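Side-chain contacts in protein ElaA (Pseudomonas aeruginosa, PDB 1XEB), which is probably an acyl-CoA-dependent N-acetyltransferase of the GNAT superfamily: residues 23-28 with 42-47; 6-11 with 15-20; 65-70 with 75-80; 52-55 with 61-64; 30-35 with 86-91. All coordinates share one frame; numbering follows the deposited sequence.

Contact 1. Residues 23-28 with 42-47; sequences QLRTEV and GLDLVG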
# COMPACT_ATOMS: atom_id res chain seq x y z
N GLN A 23 12.21 6.00 -0.23
CA GLN A 23 13.42 5.23 -0.01
C GLN A 23 13.11 3.80 0.43
O GLN A 23 13.83 2.86 0.06
CB GLN A 23 14.27 5.92 1.03
CG GLN A 23 15.67 5.38 1.07
CD GLN A 23 16.03 4.94 2.45
OE1 GLN A 23 16.25 3.75 2.69
NE2 GLN A 23 16.08 5.90 3.38
N LEU A 24 12.05 3.63 1.23
CA LEU A 24 11.68 2.29 1.69
C LEU A 24 11.12 1.49 0.52
O LEU A 24 11.44 0.31 0.31
CB LEU A 24 10.64 2.39 2.81
CG LEU A 24 10.08 1.05 3.31
CD1 LEU A 24 11.22 0.15 3.78
CD2 LEU A 24 9.10 1.31 4.44
N ARG A 25 10.29 2.16 -0.27
CA ARG A 25 9.65 1.54 -1.43
C ARG A 25 10.68 1.07 -2.46
O ARG A 25 10.55 -0.02 -3.04
CB ARG A 25 8.65 2.52 -2.05
CG ARG A 25 7.30 2.50 -1.35
CD ARG A 25 6.45 3.71 -1.70
NE ARG A 25 6.46 4.02 -3.14
CZ ARG A 25 5.75 5.01 -3.66
NH1 ARG A 25 5.80 5.27 -4.96
NH2 ARG A 25 4.98 5.74 -2.86
N THR A 26 11.70 1.89 -2.66
CA THR A 26 12.74 1.57 -3.62
C THR A 26 13.57 0.40 -3.11
O THR A 26 13.93 -0.52 -3.86
CB THR A 26 13.68 2.76 -3.85
OG1 THR A 26 12.94 3.86 -4.40
CG2 THR A 26 14.78 2.39 -4.81
N GLU A 27 13.88 0.46 -1.82
CA GLU A 27 14.69 -0.59 -1.21
C GLU A 27 14.06 -1.96 -1.38
O GLU A 27 14.75 -2.92 -1.68
CB GLU A 27 14.89 -0.28 0.27
CG GLU A 27 15.62 -1.36 1.05
CD GLU A 27 15.81 -0.96 2.50
OE1 GLU A 27 16.74 -0.17 2.77
OE2 GLU A 27 15.01 -1.42 3.35
N VAL A 28 12.74 -2.04 -1.20
CA VAL A 28 12.05 -3.31 -1.33
C VAL A 28 11.59 -3.68 -2.75
O VAL A 28 11.96 -4.73 -3.24
CB VAL A 28 10.85 -3.38 -0.37
CG1 VAL A 28 10.10 -4.69 -0.55
CG2 VAL A 28 11.37 -3.27 1.06
N GLY A 42 4.26 9.04 -10.08
CA GLY A 42 3.34 10.16 -10.26
C GLY A 42 1.99 10.12 -9.56
O GLY A 42 1.22 11.08 -9.66
N LEU A 43 1.67 9.05 -8.84
CA LEU A 43 0.37 9.00 -8.16
C LEU A 43 0.48 9.37 -6.69
O LEU A 43 -0.51 9.35 -5.95
CB LEU A 43 -0.24 7.60 -8.28
CG LEU A 43 -0.41 7.11 -9.71
CD1 LEU A 43 -0.81 5.65 -9.70
CD2 LEU A 43 -1.44 7.97 -10.44
N ASP A 44 1.69 9.75 -6.29
CA ASP A 44 1.96 10.10 -4.90
C ASP A 44 1.52 11.47 -4.44
O ASP A 44 1.09 11.61 -3.30
CB ASP A 44 3.45 9.94 -4.61
CG ASP A 44 3.88 8.49 -4.59
OD1 ASP A 44 4.69 8.08 -5.46
OD2 ASP A 44 3.42 7.75 -3.70
N LEU A 45 1.61 12.48 -5.29
CA LEU A 45 1.22 13.84 -4.89
C LEU A 45 0.05 14.41 -5.70
O LEU A 45 0.12 15.54 -6.18
CB LEU A 45 2.41 14.80 -5.00
CG LEU A 45 3.78 14.27 -4.58
CD1 LEU A 45 4.83 15.35 -4.85
CD2 LEU A 45 3.76 13.86 -3.10
N VAL A 46 -1.03 13.65 -5.84
CA VAL A 46 -2.19 14.13 -6.59
C VAL A 46 -3.48 13.79 -5.87
O VAL A 46 -3.49 12.90 -5.02
CB VAL A 46 -2.26 13.50 -8.00
CG1 VAL A 46 -1.09 13.98 -8.85
CG2 VAL A 46 -2.27 11.96 -7.87
N GLY A 47 -4.55 14.51 -6.23
CA GLY A 47 -5.85 14.31 -5.62
C GLY A 47 -5.78 14.18 -4.11
O GLY A 47 -5.26 15.08 -3.43
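Arg25 and Asp44 reach for each other from opposite directions and meet in a buried, two-pronged salt bridge, the one point where helix residues 23-28 touch the loop 42-47. The guanidinium comes end-on, using both terminal nitrogens, one for each carboxylate oxygen. NH2 of Arg25 gives the shorter and straighter bond, 2.7 Å to OD2 of Asp44 with 173° at the hydrogen; OD2 lies in the guanidinium plane but is itself met somewhat out of the carboxylate plane, on the syn side. The second bond, from NH1 of Arg25 to the syn lone pair of OD1 of Asp44, is 3.1 Å, and here OD1 is tilted from the guanidinium plane. The two flat groups are thus not coplanar but twisted 34° apart. A bend in the arginine chain at chi3 (44°) swings the guanidinium toward the loop; CA of Arg25 and CA of Asp44 remain 12.0 Å apart.

In this GNAT domain the pairing fastens the middle of helix 15-32 to the connection that leads on to strand 50-56. Each arginine nitrogen has an acceptor there: NE turns to Glu39 OE2 in another salt bridge, and NH2 also has a weak hydrogen bond with Tyr63 OH. On the aspartate, OD2 has a long, weak ion pair with Arg65 NH1, while Arg80 NE approaches Arg25 NH1, both arginines being gathered about Glu39. Loop carbonyls are engaged as well: O of Asp44 accepts from His51 NE2, and those of Leu43 and Val46 bond to Thr49 OG1.

Contact 2. Residues 6-11 with 15-20; sequences TCKHHA and LKELYA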
# COMPACT_ATOMS: atom_id res chain seq x y z
N THR A 6 0.87 6.86 11.45
CA THR A 6 0.40 8.12 10.90
C THR A 6 -0.18 7.94 9.50
O THR A 6 0.35 7.19 8.67
CB THR A 6 1.54 9.17 10.87
OG1 THR A 6 1.16 10.26 10.04
CG2 THR A 6 2.83 8.57 10.34
N CYS A 7 -1.30 8.60 9.24
CA CYS A 7 -1.93 8.52 7.92
C CYS A 7 -2.17 9.94 7.45
O CYS A 7 -3.11 10.60 7.87
CB CYS A 7 -3.27 7.79 7.98
SG CYS A 7 -3.95 7.58 6.32
N LYS A 8 -1.31 10.40 6.55
CA LYS A 8 -1.40 11.75 6.07
C LYS A 8 -1.78 11.92 4.62
O LYS A 8 -1.51 11.06 3.77
CB LYS A 8 -0.06 12.47 6.32
CG LYS A 8 0.39 12.49 7.77
CD LYS A 8 1.80 13.09 7.96
CE LYS A 8 1.86 14.58 7.64
NZ LYS A 8 3.20 15.18 7.95
N HIS A 9 -2.41 13.05 4.35
CA HIS A 9 -2.79 13.45 3.01
C HIS A 9 -1.44 13.85 2.41
O HIS A 9 -0.57 14.36 3.13
CB HIS A 9 -3.73 14.65 3.09
CG HIS A 9 -4.28 15.09 1.78
ND1 HIS A 9 -3.51 15.69 0.81
CD2 HIS A 9 -5.54 15.03 1.28
CE1 HIS A 9 -4.27 15.98 -0.23
NE2 HIS A 9 -5.51 15.59 0.03
N HIS A 10 -1.25 13.62 1.12
CA HIS A 10 0.02 13.97 0.50
C HIS A 10 0.40 15.44 0.62
O HIS A 10 1.58 15.77 0.68
CB HIS A 10 0.01 13.57 -0.97
CG HIS A 10 -0.81 14.46 -1.84
ND1 HIS A 10 -0.32 15.61 -2.40
CD2 HIS A 10 -2.10 14.36 -2.24
CE1 HIS A 10 -1.27 16.19 -3.12
NE2 HIS A 10 -2.36 15.45 -3.04
N ALA A 11 -0.59 16.32 0.65
CA ALA A 11 -0.32 17.75 0.74
C ALA A 11 0.29 18.16 2.08
O ALA A 11 0.77 19.27 2.22
CB ALA A 11 -1.60 18.53 0.50
N LEU A 15 9.28 17.04 3.67
CA LEU A 15 10.33 16.55 2.77
C LEU A 15 10.96 15.26 3.32
O LEU A 15 11.22 14.33 2.57
CB LEU A 15 11.43 17.60 2.58
CG LEU A 15 11.15 18.91 1.85
CD1 LEU A 15 12.43 19.74 1.85
CD2 LEU A 15 10.69 18.64 0.43
N LYS A 16 11.19 15.21 4.63
CA LYS A 16 11.79 14.02 5.23
C LYS A 16 10.96 12.76 4.98
O LYS A 16 11.50 11.74 4.55
CB LYS A 16 11.96 14.23 6.74
CG LYS A 16 12.90 15.39 7.10
CD LYS A 16 12.29 16.38 8.11
CE LYS A 16 11.11 17.18 7.52
NZ LYS A 16 11.48 17.97 6.28
N GLU A 17 9.66 12.84 5.27
CA GLU A 17 8.71 11.74 5.10
C GLU A 17 8.62 11.21 3.66
O GLU A 17 8.73 10.00 3.43
CB GLU A 17 7.32 12.20 5.57
CG GLU A 17 7.15 12.27 7.08
CD GLU A 17 5.90 13.03 7.53
OE1 GLU A 17 5.51 12.90 8.71
OE2 GLU A 17 5.32 13.78 6.71
N LEU A 18 8.43 12.12 2.71
CA LEU A 18 8.32 11.76 1.29
C LEU A 18 9.58 10.99 0.89
O LEU A 18 9.53 9.93 0.25
CB LEU A 18 8.22 13.04 0.43
CG LEU A 18 7.55 12.98 -0.95
CD1 LEU A 18 8.26 13.96 -1.90
CD2 LEU A 18 7.59 11.56 -1.52
N TYR A 19 10.71 11.54 1.29
CA TYR A 19 11.98 10.93 0.99
C TYR A 19 12.00 9.54 1.62
O TYR A 19 12.27 8.55 0.95
CB TYR A 19 13.09 11.82 1.55
CG TYR A 19 14.45 11.52 0.99
CD1 TYR A 19 15.32 10.66 1.65
CD2 TYR A 19 14.83 12.02 -0.25
CE1 TYR A 19 16.54 10.30 1.09
CE2 TYR A 19 16.03 11.67 -0.82
CZ TYR A 19 16.89 10.80 -0.15
OH TYR A 19 18.08 10.44 -0.71
N ALA A 20 11.65 9.47 2.90
CA ALA A 20 11.65 8.20 3.63
C ALA A 20 10.79 7.13 2.99
O ALA A 20 11.25 6.01 2.77
CB ALA A 20 11.21 8.41 5.07
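Lys8 sits near the end of strand 4-9 and Glu17 in the first turns of helix 15-32, with a short connection turning the chain between them; no backbone atoms meet, and the two side chains alone close the gap. They cross at about a right angle. Lys8 NZ lies 2.8 Å from OE2 of Glu17, on the syn lone pair of that oxygen, and 3.3 Å from OE1 of Glu17, a weak bond. The ammonium therefore faces both carboxylate oxygens unequally. A turn in the lysine chain at chi3 (67°) also lays CD of Lys8 3.8 Å from OE1 of Glu17, while the glutamate stays extended beyond CG. Further along 6-11, Ala11 N donates 3.0 Å to ND1 of His9 in the imidazole plane, which probably steadies the turn that ends the strand, and the NE2 atom of His10 bonds to Gly47 O.

Both charged groups have a second partner in the connection itself: Lys8 NZ bonds to Asp12 O, and Glu17 OE2 accepts from Thr14 N. Opposite charges on a partly exposed surface, each also gripping the backbone between them, would probably stiffen this turn more than the ion pair could alone.

Contact 3. Residues 65-70 with 75-80; sequences RLLDPV and QVVIGR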
# COMPACT_ATOMS: atom_id res chain seq x y z
N ARG A 65 0.17 2.88 0.55
CA ARG A 65 -0.44 4.03 -0.09
C ARG A 65 -1.92 3.81 -0.43
O ARG A 65 -2.33 2.72 -0.85
CB ARG A 65 0.33 4.37 -1.36
CG ARG A 65 -0.23 5.53 -2.14
CD ARG A 65 0.62 5.82 -3.37
NE ARG A 65 0.55 4.75 -4.36
CZ ARG A 65 1.18 4.79 -5.53
NH1 ARG A 65 1.93 5.85 -5.85
NH2 ARG A 65 1.06 3.78 -6.39
N LEU A 66 -2.70 4.87 -0.24
CA LEU A 66 -4.11 4.86 -0.54
C LEU A 66 -4.43 5.88 -1.65
O LEU A 66 -4.21 7.08 -1.48
CB LEU A 66 -4.91 5.19 0.74
CG LEU A 66 -4.76 4.12 1.82
CD1 LEU A 66 -4.77 4.73 3.21
CD2 LEU A 66 -5.87 3.12 1.68
N LEU A 67 -4.93 5.40 -2.78
CA LEU A 67 -5.31 6.30 -3.88
C LEU A 67 -6.82 6.59 -3.77
O LEU A 67 -7.61 5.67 -3.56
CB LEU A 67 -5.00 5.64 -5.23
CG LEU A 67 -3.53 5.48 -5.65
CD1 LEU A 67 -2.72 4.95 -4.51
CD2 LEU A 67 -3.42 4.54 -6.85
N ASP A 68 -7.21 7.86 -3.90
CA ASP A 68 -8.63 8.24 -3.78
C ASP A 68 -9.51 7.72 -4.91
O ASP A 68 -9.06 7.58 -6.06
CB ASP A 68 -8.81 9.76 -3.64
CG ASP A 68 -8.52 10.52 -4.92
OD1 ASP A 68 -7.44 11.13 -5.00
OD2 ASP A 68 -9.37 10.51 -5.85
N PRO A 69 -10.78 7.45 -4.60
CA PRO A 69 -11.78 6.94 -5.53
C PRO A 69 -12.19 7.77 -6.75
O PRO A 69 -12.41 7.19 -7.82
CB PRO A 69 -12.95 6.59 -4.61
CG PRO A 69 -12.84 7.59 -3.53
CD PRO A 69 -11.36 7.62 -3.26
N VAL A 70 -12.31 9.09 -6.63
CA VAL A 70 -12.71 9.84 -7.83
C VAL A 70 -11.65 9.71 -8.92
O VAL A 70 -11.98 9.69 -10.11
CB VAL A 70 -13.00 11.34 -7.54
CG1 VAL A 70 -13.33 11.53 -6.08
CG2 VAL A 70 -11.85 12.21 -8.01
N GLN A 75 -13.23 3.32 -6.76
CA GLN A 75 -12.68 2.31 -5.86
C GLN A 75 -11.49 2.94 -5.13
O GLN A 75 -10.74 3.71 -5.75
CB GLN A 75 -12.19 1.08 -6.65
CG GLN A 75 -13.11 0.55 -7.76
CD GLN A 75 -12.68 -0.85 -8.28
OE1 GLN A 75 -13.18 -1.89 -7.80
NE2 GLN A 75 -11.76 -0.87 -9.25
N VAL A 76 -11.31 2.68 -3.84
CA VAL A 76 -10.14 3.23 -3.16
C VAL A 76 -9.07 2.19 -3.50
O VAL A 76 -9.32 1.00 -3.37
CB VAL A 76 -10.29 3.35 -1.60
CG1 VAL A 76 -11.68 3.86 -1.22
CG2 VAL A 76 -9.99 2.04 -0.92
N VAL A 77 -7.91 2.63 -3.97
CA VAL A 77 -6.86 1.69 -4.33
C VAL A 77 -5.75 1.65 -3.30
O VAL A 77 -5.15 2.67 -2.97
CB VAL A 77 -6.26 2.03 -5.72
CG1 VAL A 77 -5.13 1.05 -6.07
CG2 VAL A 77 -7.33 1.96 -6.79
N ILE A 78 -5.48 0.44 -2.80
CA ILE A 78 -4.43 0.20 -1.82
C ILE A 78 -3.24 -0.38 -2.58
O ILE A 78 -3.41 -1.30 -3.36
CB ILE A 78 -4.92 -0.81 -0.76
CG1 ILE A 78 -5.73 -0.09 0.30
CG2 ILE A 78 -3.76 -1.54 -0.13
CD1 ILE A 78 -6.43 -1.05 1.23
N GLY A 79 -2.05 0.16 -2.37
CA GLY A 79 -0.89 -0.34 -3.07
C GLY A 79 0.40 -0.00 -2.35
O GLY A 79 0.38 0.59 -1.27
N ARG A 80 1.53 -0.37 -2.97
CA ARG A 80 2.85 -0.13 -2.41
C ARG A 80 2.94 -0.61 -0.95
O ARG A 80 3.54 0.06 -0.10
CB ARG A 80 3.19 1.35 -2.52
CG ARG A 80 3.38 1.83 -3.95
CD ARG A 80 4.59 1.18 -4.56
NE ARG A 80 5.08 1.86 -5.77
CZ ARG A 80 4.55 1.76 -6.98
NH1 ARG A 80 5.09 2.42 -8.00
NH2 ARG A 80 3.48 1.00 -7.17
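Arg65 to Leu67 runs antiparallel to Val77 to Gly79, the two strands 153° apart in direction, with hydrogen-bonded pairs at Arg65-Gly79 and Leu67-Val77 enclosing a non-hydrogen-bonded pair, Leu66-Ile78, and with Leu67 N to Val77 O, 2.7 Å, the shortest of the four backbone bonds.

Side chains alternate between two faces. Leu66 and Ile78 lie side by side, pointing the same way, and the CD2 branch of Leu66 touches CG1 of Ile78 at 3.5 Å. On the other face, CB of Leu67 meets CB of Val77 at 3.9 Å, and CD2 of the leucine reaches along to the valine's CG1. Arg65 leaves this same face. Its CG lies opposite the backbone N (chi1 178°) and the chain then bends, which brings the guanidinium beside Arg80: CG of Arg80 rests over one face of it, and NH2 of Arg65 and NH2 of Arg80 are 3.8 Å apart, the guanidinium planes turned 42° from each other. Acidic partners probably account for this pairing of arginines, for Arg65 NH1 is bridged to Asp41 and Arg80 NE to Glu39.

Leu66 leans on Ala103, and Pro69 and Val76 on Trp108, all of helix 92-108, while strand 113-118 runs parallel to 76-83 on its far edge. Across the sheet, helix 15-32 meets the arginines, Arg25 touching Arg65 and Phe29 touching Arg80.

Contact 4. Residues 52-55 with 61-64; sequences LMAW and LAYL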
# COMPACT_ATOMS: atom_id res chain seq x y z
N LEU A 52 0.07 5.93 4.62
CA LEU A 52 0.06 5.33 5.94
C LEU A 52 1.49 4.94 6.28
O LEU A 52 2.16 4.25 5.53
CB LEU A 52 -0.84 4.09 5.95
CG LEU A 52 -0.89 3.39 7.31
CD1 LEU A 52 -1.66 4.26 8.28
CD2 LEU A 52 -1.54 2.02 7.17
N MSE A 53 1.95 5.40 7.43
CA MSE A 53 3.32 5.14 7.85
C MSE A 53 3.41 4.69 9.31
O MSE A 53 2.66 5.16 10.16
CB MSE A 53 4.17 6.40 7.66
CG MSE A 53 4.21 6.94 6.24
SE MSE A 53 4.94 8.76 6.13
CE MSE A 53 6.80 8.33 6.15
N ALA A 54 4.33 3.77 9.57
CA ALA A 54 4.59 3.28 10.91
C ALA A 54 6.07 3.55 11.16
O ALA A 54 6.94 3.05 10.43
CB ALA A 54 4.29 1.79 11.00
N TRP A 55 6.35 4.36 12.18
CA TRP A 55 7.71 4.74 12.54
C TRP A 55 8.21 4.18 13.88
O TRP A 55 7.42 3.89 14.78
CB TRP A 55 7.81 6.26 12.60
CG TRP A 55 7.70 6.94 11.29
CD1 TRP A 55 6.56 7.18 10.59
CD2 TRP A 55 8.77 7.55 10.56
NE1 TRP A 55 6.85 7.91 9.46
CE2 TRP A 55 8.20 8.15 9.42
CE3 TRP A 55 10.15 7.65 10.76
CZ2 TRP A 55 8.97 8.83 8.48
CZ3 TRP A 55 10.91 8.33 9.83
CH2 TRP A 55 10.33 8.92 8.70
N LEU A 61 9.37 1.79 9.21
CA LEU A 61 9.39 0.33 9.10
C LEU A 61 8.29 -0.29 8.25
O LEU A 61 8.43 -1.41 7.75
CB LEU A 61 9.37 -0.29 10.50
CG LEU A 61 10.49 0.10 11.47
CD1 LEU A 61 10.38 -0.79 12.71
CD2 LEU A 61 11.87 -0.05 10.83
N ALA A 62 7.18 0.43 8.08
CA ALA A 62 6.09 -0.09 7.29
C ALA A 62 5.38 1.06 6.62
O ALA A 62 5.27 2.16 7.19
CB ALA A 62 5.10 -0.87 8.16
N TYR A 63 4.87 0.79 5.42
CA TYR A 63 4.17 1.78 4.63
C TYR A 63 3.18 1.18 3.66
O TYR A 63 3.29 0.02 3.26
CB TYR A 63 5.20 2.58 3.83
CG TYR A 63 4.62 3.48 2.76
CD1 TYR A 63 4.28 4.80 3.04
CD2 TYR A 63 4.38 3.00 1.48
CE1 TYR A 63 3.71 5.62 2.07
CE2 TYR A 63 3.81 3.80 0.51
CZ TYR A 63 3.48 5.12 0.80
OH TYR A 63 2.94 5.93 -0.18
N LEU A 64 2.17 1.97 3.32
CA LEU A 64 1.20 1.59 2.31
C LEU A 64 0.54 2.89 1.82
O LEU A 64 0.41 3.87 2.56
CB LEU A 64 0.17 0.57 2.81
CG LEU A 64 -1.08 0.91 3.62
CD1 LEU A 64 -2.03 1.81 2.83
CD2 LEU A 64 -1.76 -0.40 3.98
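A classic beta bulge marks the hairpin of strands 50-56 and 59-67: Leu61 and Ala62 both face Ala54. Ala54 N donates to Ala62 O and Ala54 O accepts from Leu61 N, each at 3.0 Å, so two residues of 61-64 stand against one of 52-55. Beyond the bulge the pairing is regular, and Leu52 N donates a hydrogen bond to Leu64 O at 2.9 Å.

On one face CD2 of Leu52 packs against CG of Leu64, 3.7 Å away, and the CB atoms of Ala54 and Ala62 meet at 4.0 Å. Leu64 takes the less usual first torsion (chi1 82°), with CG between its own N and carbonyl carbon, and this sets its branch against Leu52. The opposite face carries Tyr63 and selenomethionine Met53. CG of Met53 comes to the ring edge, in plane, 3.9 Å from CD1 of Tyr63, which also lies 3.3 Å from Leu52 O. At the far end of that ring, Tyr63 OH bonds to His51 ND1.

The alanine and leucine face is covered by helix 92-108, through Leu92, Leu96, Arg99 and Ala100. Helix 15-32 lies over the other, Glu17 on Met53 and Leu21 on Tyr63, while strand 4-9 continues the sheet beside 50-56.

Contact 5. Residues 30-35 with 86-91; sequences VVEQKC and AARGQG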
# COMPACT_ATOMS: atom_id res chain seq x y z
N VAL A 30 12.36 -2.14 -5.70
CA VAL A 30 13.40 -2.05 -6.71
C VAL A 30 14.62 -2.91 -6.39
O VAL A 30 14.96 -3.82 -7.13
CB VAL A 30 13.90 -0.60 -6.90
CG1 VAL A 30 15.02 -0.57 -7.92
CG2 VAL A 30 12.77 0.28 -7.35
N VAL A 31 15.27 -2.65 -5.26
CA VAL A 31 16.47 -3.40 -4.92
C VAL A 31 16.35 -4.85 -4.49
O VAL A 31 16.77 -5.75 -5.22
CB VAL A 31 17.29 -2.67 -3.84
CG1 VAL A 31 18.61 -3.42 -3.59
CG2 VAL A 31 17.56 -1.24 -4.29
N GLU A 32 15.77 -5.11 -3.33
CA GLU A 32 15.70 -6.49 -2.91
C GLU A 32 14.89 -7.37 -3.85
O GLU A 32 15.13 -8.58 -3.93
CB GLU A 32 15.19 -6.60 -1.46
CG GLU A 32 13.71 -6.48 -1.25
CD GLU A 32 13.35 -6.80 0.20
OE1 GLU A 32 13.84 -6.09 1.09
OE2 GLU A 32 12.58 -7.77 0.43
N GLN A 33 13.97 -6.77 -4.60
CA GLN A 33 13.17 -7.55 -5.54
C GLN A 33 13.72 -7.47 -6.97
O GLN A 33 13.10 -7.97 -7.91
CB GLN A 33 11.69 -7.11 -5.48
CG GLN A 33 10.98 -7.57 -4.18
CD GLN A 33 9.51 -7.22 -4.14
OE1 GLN A 33 9.00 -6.54 -5.04
NE2 GLN A 33 8.81 -7.66 -3.09
N LYS A 34 14.88 -6.85 -7.10
CA LYS A 34 15.58 -6.72 -8.38
C LYS A 34 14.66 -6.37 -9.54
O LYS A 34 14.61 -7.07 -10.56
CB LYS A 34 16.35 -8.01 -8.66
CG LYS A 34 17.37 -8.31 -7.55
CD LYS A 34 17.84 -9.76 -7.54
CE LYS A 34 18.83 -9.99 -6.41
NZ LYS A 34 18.55 -11.24 -5.64
N CYS A 35 13.96 -5.26 -9.37
CA CYS A 35 13.00 -4.81 -10.35
C CYS A 35 13.26 -3.34 -10.71
O CYS A 35 12.86 -2.44 -9.99
CB CYS A 35 11.60 -4.98 -9.78
SG CYS A 35 10.27 -4.63 -10.93
N ALA A 86 13.97 -5.92 8.08
CA ALA A 86 14.41 -6.14 9.45
C ALA A 86 13.27 -6.30 10.45
O ALA A 86 13.45 -6.90 11.52
CB ALA A 86 15.32 -5.00 9.89
N ALA A 87 12.11 -5.75 10.11
CA ALA A 87 10.95 -5.82 10.98
C ALA A 87 9.88 -6.79 10.47
O ALA A 87 8.70 -6.62 10.75
CB ALA A 87 10.37 -4.44 11.13
N ARG A 88 10.29 -7.81 9.74
CA ARG A 88 9.33 -8.76 9.18
C ARG A 88 9.06 -10.00 10.01
O ARG A 88 9.84 -10.37 10.88
CB ARG A 88 9.75 -9.18 7.78
CG ARG A 88 9.64 -8.08 6.77
CD ARG A 88 10.11 -8.53 5.40
NE ARG A 88 10.09 -7.42 4.47
CZ ARG A 88 10.68 -7.43 3.28
NH1 ARG A 88 11.34 -8.51 2.87
NH2 ARG A 88 10.61 -6.35 2.51
N GLY A 89 7.94 -10.65 9.70
CA GLY A 89 7.56 -11.85 10.41
C GLY A 89 6.90 -11.56 11.74
O GLY A 89 6.52 -12.48 12.46
N GLN A 90 6.73 -10.28 12.06
CA GLN A 90 6.11 -9.88 13.32
C GLN A 90 4.67 -9.40 13.16
O GLN A 90 4.12 -8.75 14.06
CB GLN A 90 6.94 -8.79 14.00
CG GLN A 90 8.28 -9.28 14.54
CD GLN A 90 8.16 -10.62 15.27
OE1 GLN A 90 8.43 -11.68 14.68
NE2 GLN A 90 7.76 -10.58 16.54
N GLY A 91 4.07 -9.72 12.01
CA GLY A 91 2.70 -9.32 11.75
C GLY A 91 2.45 -7.86 11.38
O GLY A 91 1.37 -7.34 11.65
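Glu32 and Arg88 come from opposite directions, and the close part of this contact is a single oxygen. OE2 of Glu32 takes both terminal nitrogens of the arginine: NH1 of Arg88 at 2.8 Å, on the syn lone pair of OE2, and NH2 of Arg88 at 3.2 Å, from above the carboxylate plane. OE2 lies at the guanidinium edge, near its plane, so NH1 and NH2 grip one oxygen end-on. The carboxylate does not match that plane; it is turned 62° away, which leaves OE1 of Glu32 merely beside NH2 of Arg88 at 3.5 Å, without a hydrogen bond between them. Here lies the loose side. Both residues are partly exposed at the surface, their neighbours along the two segments stay apart, and the nearest CA atoms, of Glu32 and Ala86, are 12.4 Å from each other. The two backbones are joined by an arginine extended from CG to NE and a glutamate whose CG is tucked between its backbone N and carbonyl carbon (chi1 80°).

Within its own segment Glu32 stands at the last turn of helix 15-32, which closes in a Schellman motif: Cys35 N bonds to Val30 O, Lys34 N to Val31 O, with Lys34 in the left-handed conformation. Arg88 opens the Arg-Gly-Gln-Gly run, the beginning of the Q/R-x-x-G-x-G/A signature that in GNAT enzymes binds the pyrophosphate of the acyl-CoA, a role probably kept here. NE of Arg88 bonds to O of Ser83, the last residue of strand 76-83, and the side chain rests on Val28 of helix 15-32; Gly91, the N-cap, then leads into helix 92-108.

How the contacts relate
From the N terminus, contact 2 closes first, across the short turn between strand 4-9 and helix 15-32. Contact 1 follows on the same helix and closes the chain from mid-helix to the loop that precedes strand 50-56; His10 of contact 2 meets that loop. The hairpins come next, contact 4 joining strands 50-56 and 59-67, contact 3 joining 59-67 and 76-83, neighbours in one sheet, with centres about 16 Å apart on opposite sides of the chain's centre. Contact 5 closes the longest loop, from the end of helix 15-32 to the segment before helix 92-108. Contacts 4 and 3 nest inside it, whereas contact 1 crosses it. Arg25, Asp44, Arg65 and Arg80 link contacts 1 and 3.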